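Local coordinates for tyrosine specific protein phosphatase (Trypanosoma cruzi, PDB 4AZ1) that probably removes phosphate from phosphotyrosine in proteins, as expected of a classical protein tyrosine phosphatase from the Chagas' disease parasite, at residues V119-E124 against Q190-P195; S38-L43 against A56-L61; L86-V91 against K214-T219. All coordinates share one frame; numbering follows the deposited sequence.

In the fold
Contact 2 comes first along the chain, tying helix 40-44 to a loop that leads to strand 79-82. Contact 3 then opens at 86-91 and closes at 214-219, and both segments of contact 1 fall within that span. Contacts 1 and 3 reach the same mixed sheet, the first through strand 184-191 and the second through strand 90-93; their centres are 23 Å apart, on opposite sides of the chain's centre. Contact 2 is 27 Å from contact 1 and 23 Å from contact 3, centre to centre. Contact 1 joins what correspond to the E-loop and WPD loop of classical tyrosine phosphatases, beside the probable active site, whereas contact 3 joins the end of helix 203-215 to the lead-in of strand 90-93.

Contact 1: V119-E124 against Q190-P195; sequences VTKLEE and QYTGWP. With FMT (formic acid), chain G.
Gln190 reaches Thr120 with an extended side chain: CG lies anti to the backbone N (chi1 -177°), and the extended chain beyond it carries the amide to the opposite backbone. Its NE2 donates to Thr120 O at 3.1 Å, nearly straight at 174° and on a lone pair in the carbonyl plane. The same NE2 also donates to O1 of a bound formic acid, probably from the crystallisation liquor, 2.7 Å away, which Leu122 N grips as well. Arg172 takes Gln190 OE1, so both ends of the amide are engaged. Beside it, Lys121 and Thr192 cross at about a right angle, Lys121 CG resting 3.6 Å from Thr192 CB.

Val119 turns CG1 anti to its own N (chi1 -168°), and that one methyl meets two aromatic rings, Trp194 CE3 at 3.8 Å and Tyr191 CD2 at 4.0 Å. Glu124 comes in from the other end of its segment. Its OE1 sits 3.6 Å from Pro195 CA and accepts from Asp196 N, while OE2 takes Lys121 N at 3.2 Å on the anti side of the carboxylate and forms a salt bridge with Arg232. Arg232 NH1 also donates to Trp194 O, so Arg232 bridges Glu124 and Trp194. Glutamate, signature-motif arginine and the Trp-Pro-Asp sequence thus meet as the E-loop, P-loop and WPD loop do in the classical protein tyrosine phosphatase fold.

Contact 2: S38-L43 against A56-L61; sequences SFATSL and ANEATL
Glu58 reaches across to Thr41 at the start of helix 40-44, next to the phosphotyrosine-recognition loop, whose Lys-Asn-Arg-Tyr motif, familiar from classical tyrosine phosphatases, falls between the two segments. Four direct hydrogen bonds join them. Glu58 bends at chi2 (65°), which turns CD toward the helix; OE1 then accepts Thr41 N at 2.7 Å and OE2 accepts Thr41 OG1 at 2.8 Å through its syn lone pair. Both carboxylate oxygens thus hold one residue of the first turn, where the helix dipole would be expected to welcome negative charge. Glu58 N returns a bond to Ser38 O at 3.0 Å, and Ala56 N donates to Ser42 OG, a hydroxyl shared with Tyr76 OH.

Water adds a further link: one molecule accepts from Ser42 N and donates to both Ala56 O and Glu58 OE1.

Packing is sparser. Leu61 CD2 lies 3.6 Å from Thr41 CB, the two side chains crossing obliquely. Phe39, at the N-cap position, lies side by side with Asn57, whose OD1 is held by Phe268 N. Near the plane of the Phe39 ring, at its edge, Ala56 O approaches CD1 to 3.3 Å.

Contact 3: L86-V91 against K214-T219; sequences LPHKFV and KNSPTT
His88 stretches its imidazole across to Ser216 and Thr218, and the contact is built on that ring. CG stands anti to the carbonyl carbon, with the ring turned well away from the CA-CB-CG plane (chi2 88°). NE2 points straight at Ser216 O: the bond is 3.0 Å long, with an N-H...O angle of 168°, and the acceptor lies in the plane of the imidazole. On the acceptor side, NE2 stands well above the carbonyl plane of Ser216.

The ring's rim is lined by two more backbone oxygens near its plane: Lys214 O lies 3.8 Å from CE1, and Pro217 O is at the same distance from CD2. One face is taken by Thr218, whose side chain crosses that of His88 at about a right angle. Its CG2 makes a CH-pi contact 3.9 Å from the ring centroid, 24° off the normal and displaced toward the rim. The same threonine sets CB 3.5 Å from Pro87 O, and two waters donate weak bonds to its carbonyl, one also bound to Pro87 O and the other to Lys89 N.

In the fold, this joins the turn leaving helix 203-215 to the lead-in to strand 90-93, alongside which strand 222-225 runs parallel. Ser216 OG turns back to Val213 O in the helix, while on the other side of the imidazole ND1 is hydrogen-bonded to Tyr240 OH of helix 232-247. Both ring nitrogens are therefore engaged. With NE2 donating its hydrogen bond to a carbonyl, the arrangement is consistent with a neutral imidazole whose ND1 accepts from Tyr240 OH, although the surrounding carbonyl oxygens would also tolerate a positive charge.

Contact 1: V119-E124 against Q190-P195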
loop_
_atom_site.group_PDB
_atom_site.type_symbol
_atom_site.label_atom_id
_atom_site.label_comp_id
_atom_site.label_asym_id
_atom_site.label_seq_id
_atom_site.Cartn_x
_atom_site.Cartn_y
_atom_site.Cartn_z
ATOM N N VAL A 119 -3.061 7.826 -16.987
ATOM C CA VAL A 119 -4.043 8.321 -17.946
ATOM C C VAL A 119 -5.485 8.059 -17.495
ATOM O O VAL A 119 -6.289 7.454 -18.212
ATOM C CB VAL A 119 -3.796 7.708 -19.366
ATOM C CG1 VAL A 119 -4.603 8.439 -20.395
ATOM C CG2 VAL A 119 -2.334 7.843 -19.739
ATOM N N THR A 120 -5.807 8.508 -16.293
ATOM C CA THR A 120 -7.155 8.380 -15.767
ATOM C C THR A 120 -7.286 9.345 -14.599
ATOM O O THR A 120 -6.276 9.761 -14.024
ATOM C CB THR A 120 -7.435 6.918 -15.266
ATOM O OG1 THR A 120 -8.782 6.813 -14.795
ATOM C CG2 THR A 120 -6.477 6.535 -14.124
ATOM N N LYS A 121 -8.521 9.708 -14.252
ATOM C CA LYS A 121 -8.786 10.241 -12.915
ATOM C C LYS A 121 -8.912 9.096 -11.924
ATOM O O LYS A 121 -9.099 7.930 -12.317
ATOM C CB LYS A 121 -10.072 11.070 -12.878
ATOM C CG LYS A 121 -10.033 12.293 -13.782
ATOM C CD LYS A 121 -11.218 13.177 -13.502
ATOM C CE LYS A 121 -12.114 13.252 -14.704
ATOM N NZ LYS A 121 -12.975 14.457 -14.588
ATOM N N LEU A 122 -8.830 9.442 -10.641
ATOM C CA LEU A 122 -9.028 8.492 -9.551
ATOM C C LEU A 122 -10.430 7.898 -9.624
ATOM O O LEU A 122 -10.616 6.702 -9.365
ATOM C CB LEU A 122 -8.852 9.213 -8.193
ATOM C CG LEU A 122 -7.424 9.707 -7.913
ATOM C CD1 LEU A 122 -7.397 10.658 -6.673
ATOM C CD2 LEU A 122 -6.491 8.514 -7.704
ATOM N N GLU A 123 -11.403 8.752 -9.964
ATOM C CA GLU A 123 -12.818 8.391 -10.045
ATOM C C GLU A 123 -13.413 9.019 -11.288
ATOM O O GLU A 123 -13.138 10.187 -11.583
ATOM C CB GLU A 123 -13.598 8.976 -8.853
ATOM C CG GLU A 123 -13.170 8.473 -7.495
ATOM C CD GLU A 123 -13.969 9.111 -6.373
ATOM O OE1 GLU A 123 -14.936 9.851 -6.665
ATOM O OE2 GLU A 123 -13.636 8.869 -5.194
ATOM N N GLU A 124 -14.270 8.273 -11.985
ATOM C CA GLU A 124 -14.928 8.774 -13.196
ATOM C C GLU A 124 -16.339 8.238 -13.226
ATOM O O GLU A 124 -16.544 7.037 -13.056
ATOM C CB GLU A 124 -14.200 8.317 -14.484
ATOM C CG GLU A 124 -12.801 8.911 -14.669
ATOM C CD GLU A 124 -12.072 8.358 -15.887
ATOM O OE1 GLU A 124 -12.675 7.541 -16.629
ATOM O OE2 GLU A 124 -10.895 8.750 -16.116
ATOM N N GLN A 190 -0.025 13.073 -14.692
ATOM C CA GLN A 190 -1.392 12.571 -14.739
ATOM C C GLN A 190 -2.206 13.369 -15.753
ATOM O O GLN A 190 -2.254 14.601 -15.703
ATOM C CB GLN A 190 -2.062 12.631 -13.353
ATOM C CG GLN A 190 -3.491 12.045 -13.318
ATOM C CD GLN A 190 -4.178 12.260 -11.979
ATOM O OE1 GLN A 190 -3.666 12.990 -11.122
ATOM N NE2 GLN A 190 -5.339 11.614 -11.786
ATOM N N TYR A 191 -2.858 12.656 -16.663
ATOM C CA TYR A 191 -3.712 13.280 -17.661
ATOM C C TYR A 191 -5.159 12.911 -17.343
ATOM O O TYR A 191 -5.538 11.726 -17.376
ATOM C CB TYR A 191 -3.302 12.788 -19.054
ATOM C CG TYR A 191 -4.226 13.204 -20.171
ATOM C CD1 TYR A 191 -4.761 14.475 -20.212
ATOM C CD2 TYR A 191 -4.558 12.312 -21.198
ATOM C CE1 TYR A 191 -5.617 14.860 -21.227
ATOM C CE2 TYR A 191 -5.396 12.692 -22.230
ATOM C CZ TYR A 191 -5.925 13.969 -22.238
ATOM O OH TYR A 191 -6.767 14.368 -23.257
ATOM N N THR A 192 -5.962 13.931 -17.032
ATOM C CA THR A 192 -7.335 13.730 -16.557
ATOM C C THR A 192 -8.381 14.208 -17.563
ATOM O O THR A 192 -9.557 14.359 -17.213
ATOM C CB THR A 192 -7.592 14.499 -15.231
ATOM O OG1 THR A 192 -7.357 15.895 -15.442
ATOM C CG2 THR A 192 -6.701 14.001 -14.119
ATOM N N GLY A 193 -7.967 14.449 -18.805
ATOM C CA GLY A 193 -8.887 14.983 -19.797
ATOM C C GLY A 193 -9.367 13.944 -20.804
ATOM O O GLY A 193 -9.927 14.293 -21.847
ATOM N N TRP A 194 -9.149 12.666 -20.501
ATOM C CA TRP A 194 -9.609 11.591 -21.367
ATOM C C TRP A 194 -10.311 10.506 -20.530
ATOM O O TRP A 194 -9.668 9.597 -19.999
ATOM C CB TRP A 194 -8.417 11.013 -22.138
ATOM C CG TRP A 194 -8.785 9.886 -23.049
ATOM C CD1 TRP A 194 -10.044 9.523 -23.435
ATOM C CD2 TRP A 194 -7.889 8.971 -23.694
ATOM N NE1 TRP A 194 -9.986 8.454 -24.284
ATOM C CE2 TRP A 194 -8.679 8.088 -24.457
ATOM C CE3 TRP A 194 -6.500 8.816 -23.703
ATOM C CZ2 TRP A 194 -8.127 7.062 -25.219
ATOM C CZ3 TRP A 194 -5.951 7.792 -24.461
ATOM C CH2 TRP A 194 -6.765 6.934 -25.209
ATOM N N PRO A 195 -11.644 10.596 -20.409
ATOM C CA PRO A 195 -12.337 9.629 -19.546
ATOM C C PRO A 195 -12.466 8.261 -20.230
ATOM O O PRO A 195 -12.546 8.193 -21.468
ATOM C CB PRO A 195 -13.727 10.259 -19.369
ATOM C CG PRO A 195 -13.960 10.985 -20.694
ATOM C CD PRO A 195 -12.575 11.484 -21.134
HETATM C C FMT G . -8.059 13.160 -10.089
HETATM O O1 FMT G . -7.555 12.068 -10.355
HETATM O O2 FMT G . -9.163 13.523 -10.506
HETATM O O HOH W 1 -11.160 17.133 -15.878
HETATM O O HOH W 2 -10.686 11.200 -17.056
#

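Contact 2: S38-L43 against A56-L61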
loop_
_atom_site.group_PDB
_atom_site.type_symbol
_atom_site.label_atom_id
_atom_site.label_comp_id
_atom_site.label_asym_id
_atom_site.label_seq_id
_atom_site.Cartn_x
_atom_site.Cartn_y
_atom_site.Cartn_z
ATOM N N SER A 38 -0.168 -18.529 -20.318
ATOM C CA SER A 38 0.078 -18.607 -18.880
ATOM C C SER A 38 -0.096 -17.256 -18.171
ATOM O O SER A 38 0.461 -16.234 -18.595
ATOM C CB SER A 38 1.475 -19.161 -18.595
ATOM O OG SER A 38 1.687 -19.273 -17.196
ATOM N N PHE A 39 -0.866 -17.269 -17.084
ATOM C CA PHE A 39 -1.016 -16.115 -16.207
ATOM C C PHE A 39 -0.729 -16.512 -14.766
ATOM O O PHE A 39 -1.293 -15.929 -13.835
ATOM C CB PHE A 39 -2.439 -15.577 -16.295
ATOM C CG PHE A 39 -2.781 -14.997 -17.634
ATOM C CD1 PHE A 39 -2.413 -13.698 -17.947
ATOM C CD2 PHE A 39 -3.457 -15.756 -18.591
ATOM C CE1 PHE A 39 -2.732 -13.137 -19.202
ATOM C CE2 PHE A 39 -3.770 -15.214 -19.838
ATOM C CZ PHE A 39 -3.408 -13.892 -20.139
ATOM N N ALA A 40 0.162 -17.493 -14.598
ATOM C CA ALA A 40 0.430 -18.129 -13.307
ATOM C C ALA A 40 0.594 -17.165 -12.142
ATOM O O ALA A 40 -0.159 -17.221 -11.166
ATOM C CB ALA A 40 1.661 -19.047 -13.410
ATOM N N THR A 41 1.588 -16.290 -12.235
ATOM C CA THR A 41 1.899 -15.384 -11.132
ATOM C C THR A 41 0.774 -14.400 -10.871
ATOM O O THR A 41 0.425 -14.114 -9.718
ATOM C CB THR A 41 3.201 -14.623 -11.393
ATOM O OG1 THR A 41 4.269 -15.568 -11.552
ATOM C CG2 THR A 41 3.518 -13.690 -10.223
ATOM N N SER A 42 0.200 -13.885 -11.950
ATOM C CA SER A 42 -0.868 -12.916 -11.843
ATOM C C SER A 42 -2.087 -13.555 -11.177
ATOM O O SER A 42 -2.787 -12.910 -10.381
ATOM C CB SER A 42 -1.215 -12.403 -13.238
ATOM O OG SER A 42 -2.097 -11.322 -13.156
ATOM N N LEU A 43 -2.322 -14.831 -11.487
ATOM C CA LEU A 43 -3.479 -15.554 -10.956
ATOM C C LEU A 43 -3.407 -15.877 -9.459
ATOM O O LEU A 43 -4.432 -15.884 -8.775
ATOM C CB LEU A 43 -3.721 -16.840 -11.749
ATOM C CG LEU A 43 -4.818 -16.734 -12.809
ATOM C CD1 LEU A 43 -4.830 -17.949 -13.736
ATOM C CD2 LEU A 43 -6.178 -16.542 -12.148
ATOM N N ALA A 56 -1.923 -10.240 -16.000
ATOM C CA ALA A 56 -0.666 -9.969 -16.711
ATOM C C ALA A 56 -0.027 -11.260 -17.228
ATOM O O ALA A 56 0.140 -12.202 -16.455
ATOM C CB ALA A 56 0.302 -9.252 -15.771
ATOM N N ASN A 57 0.345 -11.300 -18.513
ATOM C CA ASN A 57 1.039 -12.472 -19.074
ATOM C C ASN A 57 2.307 -12.817 -18.311
ATOM O O ASN A 57 3.094 -11.929 -17.986
ATOM C CB ASN A 57 1.433 -12.260 -20.543
ATOM C CG ASN A 57 0.268 -11.849 -21.414
ATOM O OD1 ASN A 57 -0.571 -11.035 -21.020
ATOM N ND2 ASN A 57 0.214 -12.405 -22.615
ATOM N N GLU A 58 2.513 -14.106 -18.054
ATOM C CA GLU A 58 3.680 -14.571 -17.319
ATOM C C GLU A 58 4.979 -14.249 -18.053
ATOM O O GLU A 58 5.946 -13.779 -17.453
ATOM C CB GLU A 58 3.581 -16.085 -17.107
ATOM C CG GLU A 58 4.618 -16.657 -16.160
ATOM C CD GLU A 58 4.445 -16.147 -14.739
ATOM O OE1 GLU A 58 3.285 -15.920 -14.323
ATOM O OE2 GLU A 58 5.467 -15.980 -14.035
ATOM N N ALA A 59 4.993 -14.503 -19.359
ATOM C CA ALA A 59 6.212 -14.391 -20.161
ATOM C C ALA A 59 6.850 -13.005 -20.129
ATOM O O ALA A 59 8.066 -12.881 -20.251
ATOM C CB ALA A 59 5.930 -14.796 -21.595
ATOM N N THR A 60 6.024 -11.970 -19.983
ATOM C CA THR A 60 6.509 -10.598 -20.008
ATOM C C THR A 60 6.172 -9.857 -18.710
ATOM O O THR A 60 6.213 -8.622 -18.652
ATOM C CB THR A 60 5.921 -9.832 -21.207
ATOM O OG1 THR A 60 4.496 -9.813 -21.104
ATOM C CG2 THR A 60 6.317 -10.500 -22.519
ATOM N N LEU A 61 5.851 -10.618 -17.668
ATOM C CA LEU A 61 5.489 -10.042 -16.375
ATOM C C LEU A 61 6.617 -9.150 -15.842
ATOM O O LEU A 61 7.773 -9.563 -15.806
ATOM C CB LEU A 61 5.184 -11.160 -15.374
ATOM C CG LEU A 61 4.799 -10.711 -13.959
ATOM C CD1 LEU A 61 3.440 -10.031 -13.979
ATOM C CD2 LEU A 61 4.781 -11.881 -13.028
HETATM O O HOH W 3 2.640 -16.028 -20.608
HETATM O O HOH W 4 1.395 -13.867 -14.662
#

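Contact 3: L86-V91 against K214-T219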
loop_
_atom_site.group_PDB
_atom_site.type_symbol
_atom_site.label_atom_id
_atom_site.label_comp_id
_atom_site.label_asym_id
_atom_site.label_seq_id
_atom_site.Cartn_x
_atom_site.Cartn_y
_atom_site.Cartn_z
ATOM N N LEU A 86 11.791 -0.039 -30.172
ATOM C CA LEU A 86 11.812 1.414 -30.270
ATOM C C LEU A 86 12.747 1.938 -29.186
ATOM O O LEU A 86 13.243 1.145 -28.377
ATOM C CB LEU A 86 10.399 1.962 -30.110
ATOM C CG LEU A 86 9.428 1.489 -31.190
ATOM C CD1 LEU A 86 8.058 2.045 -30.894
ATOM C CD2 LEU A 86 9.893 1.908 -32.571
ATOM N N PRO A 87 13.040 3.255 -29.194
ATOM C CA PRO A 87 13.993 3.759 -28.197
ATOM C C PRO A 87 13.508 3.567 -26.770
ATOM O O PRO A 87 14.323 3.367 -25.872
ATOM C CB PRO A 87 14.085 5.246 -28.537
ATOM C CG PRO A 87 13.933 5.267 -30.025
ATOM C CD PRO A 87 12.827 4.243 -30.275
ATOM N N HIS A 88 12.198 3.623 -26.567
ATOM C CA HIS A 88 11.649 3.403 -25.232
ATOM C C HIS A 88 10.892 2.086 -25.113
ATOM O O HIS A 88 10.168 1.676 -26.036
ATOM C CB HIS A 88 10.740 4.568 -24.803
ATOM C CG HIS A 88 11.479 5.842 -24.556
ATOM N ND1 HIS A 88 11.739 6.758 -25.556
ATOM C CD2 HIS A 88 12.039 6.345 -23.430
ATOM C CE1 HIS A 88 12.416 7.772 -25.051
ATOM N NE2 HIS A 88 12.609 7.549 -23.762
ATOM N N LYS A 89 11.077 1.432 -23.970
ATOM C CA LYS A 89 10.238 0.318 -23.555
ATOM C C LYS A 89 9.270 0.879 -22.537
ATOM O O LYS A 89 9.492 1.966 -21.982
ATOM C CB LYS A 89 11.066 -0.783 -22.887
ATOM C CG LYS A 89 12.166 -1.368 -23.744
ATOM C CD LYS A 89 12.643 -2.690 -23.154
ATOM C CE LYS A 89 13.802 -3.277 -23.957
ATOM N NZ LYS A 89 14.094 -4.696 -23.578
ATOM N N PHE A 90 8.201 0.135 -22.278
ATOM C CA PHE A 90 7.166 0.618 -21.390
ATOM C C PHE A 90 6.793 -0.466 -20.403
ATOM O O PHE A 90 6.967 -1.655 -20.680
ATOM C CB PHE A 90 5.954 1.041 -22.218
ATOM C CG PHE A 90 6.233 2.218 -23.104
ATOM C CD1 PHE A 90 6.757 2.036 -24.385
ATOM C CD2 PHE A 90 6.019 3.516 -22.642
ATOM C CE1 PHE A 90 7.039 3.132 -25.199
ATOM C CE2 PHE A 90 6.299 4.619 -23.449
ATOM C CZ PHE A 90 6.810 4.426 -24.731
ATOM N N VAL A 91 6.313 -0.053 -19.237
ATOM C CA VAL A 91 5.642 -0.978 -18.343
ATOM C C VAL A 91 4.168 -0.610 -18.342
ATOM O O VAL A 91 3.774 0.440 -17.820
ATOM C CB VAL A 91 6.220 -0.938 -16.914
ATOM C CG1 VAL A 91 5.445 -1.876 -16.015
ATOM C CG2 VAL A 91 7.696 -1.343 -16.934
ATOM N N LYS A 214 9.493 11.028 -24.782
ATOM C CA LYS A 214 10.695 11.207 -25.599
ATOM C C LYS A 214 11.852 11.858 -24.850
ATOM O O LYS A 214 13.019 11.521 -25.084
ATOM C CB LYS A 214 10.386 12.067 -26.818
ATOM C CG LYS A 214 9.414 11.465 -27.797
ATOM C CD LYS A 214 9.195 12.441 -28.945
ATOM C CE LYS A 214 7.725 12.520 -29.326
ATOM N NZ LYS A 214 7.402 13.788 -30.041
ATOM N N ASN A 215 11.534 12.812 -23.979
ATOM C CA ASN A 215 12.562 13.536 -23.232
ATOM C C ASN A 215 13.029 12.758 -21.994
ATOM O O ASN A 215 13.971 13.163 -21.313
ATOM C CB ASN A 215 12.061 14.945 -22.857
ATOM C CG ASN A 215 11.832 15.837 -24.076
ATOM O OD1 ASN A 215 12.070 15.429 -25.213
ATOM N ND2 ASN A 215 11.361 17.060 -23.838
ATOM N N SER A 216 12.364 11.639 -21.705
ATOM C CA SER A 216 12.741 10.789 -20.568
ATOM C C SER A 216 13.885 9.855 -20.980
ATOM O O SER A 216 14.124 9.665 -22.176
ATOM C CB SER A 216 11.541 9.960 -20.113
ATOM O OG SER A 216 11.405 8.819 -20.939
ATOM N N PRO A 217 14.604 9.270 -20.000
ATOM C CA PRO A 217 15.758 8.414 -20.353
ATOM C C PRO A 217 15.386 7.035 -20.926
ATOM O O PRO A 217 14.402 6.415 -20.508
ATOM C CB PRO A 217 16.510 8.252 -19.021
ATOM C CG PRO A 217 15.502 8.541 -17.965
ATOM C CD PRO A 217 14.519 9.525 -18.551
ATOM N N THR A 218 16.186 6.556 -21.870
ATOM C CA THR A 218 15.907 5.297 -22.547
ATOM C C THR A 218 16.490 4.117 -21.781
ATOM O O THR A 218 16.279 2.957 -22.154
ATOM C CB THR A 218 16.494 5.295 -23.967
ATOM O OG1 THR A 218 17.925 5.390 -23.895
ATOM C CG2 THR A 218 15.948 6.467 -24.764
ATOM N N THR A 219 17.231 4.421 -20.717
ATOM C CA THR A 219 17.859 3.388 -19.895
ATOM C C THR A 219 16.867 2.625 -19.002
ATOM O O THR A 219 17.170 1.524 -18.529
ATOM C CB THR A 219 19.012 3.957 -19.035
ATOM O OG1 THR A 219 18.579 5.153 -18.378
ATOM C CG2 THR A 219 20.228 4.280 -19.902
HETATM O O HOH W 5 15.153 0.697 -24.375
HETATM O O HOH W 6 12.913 2.945 -21.989
#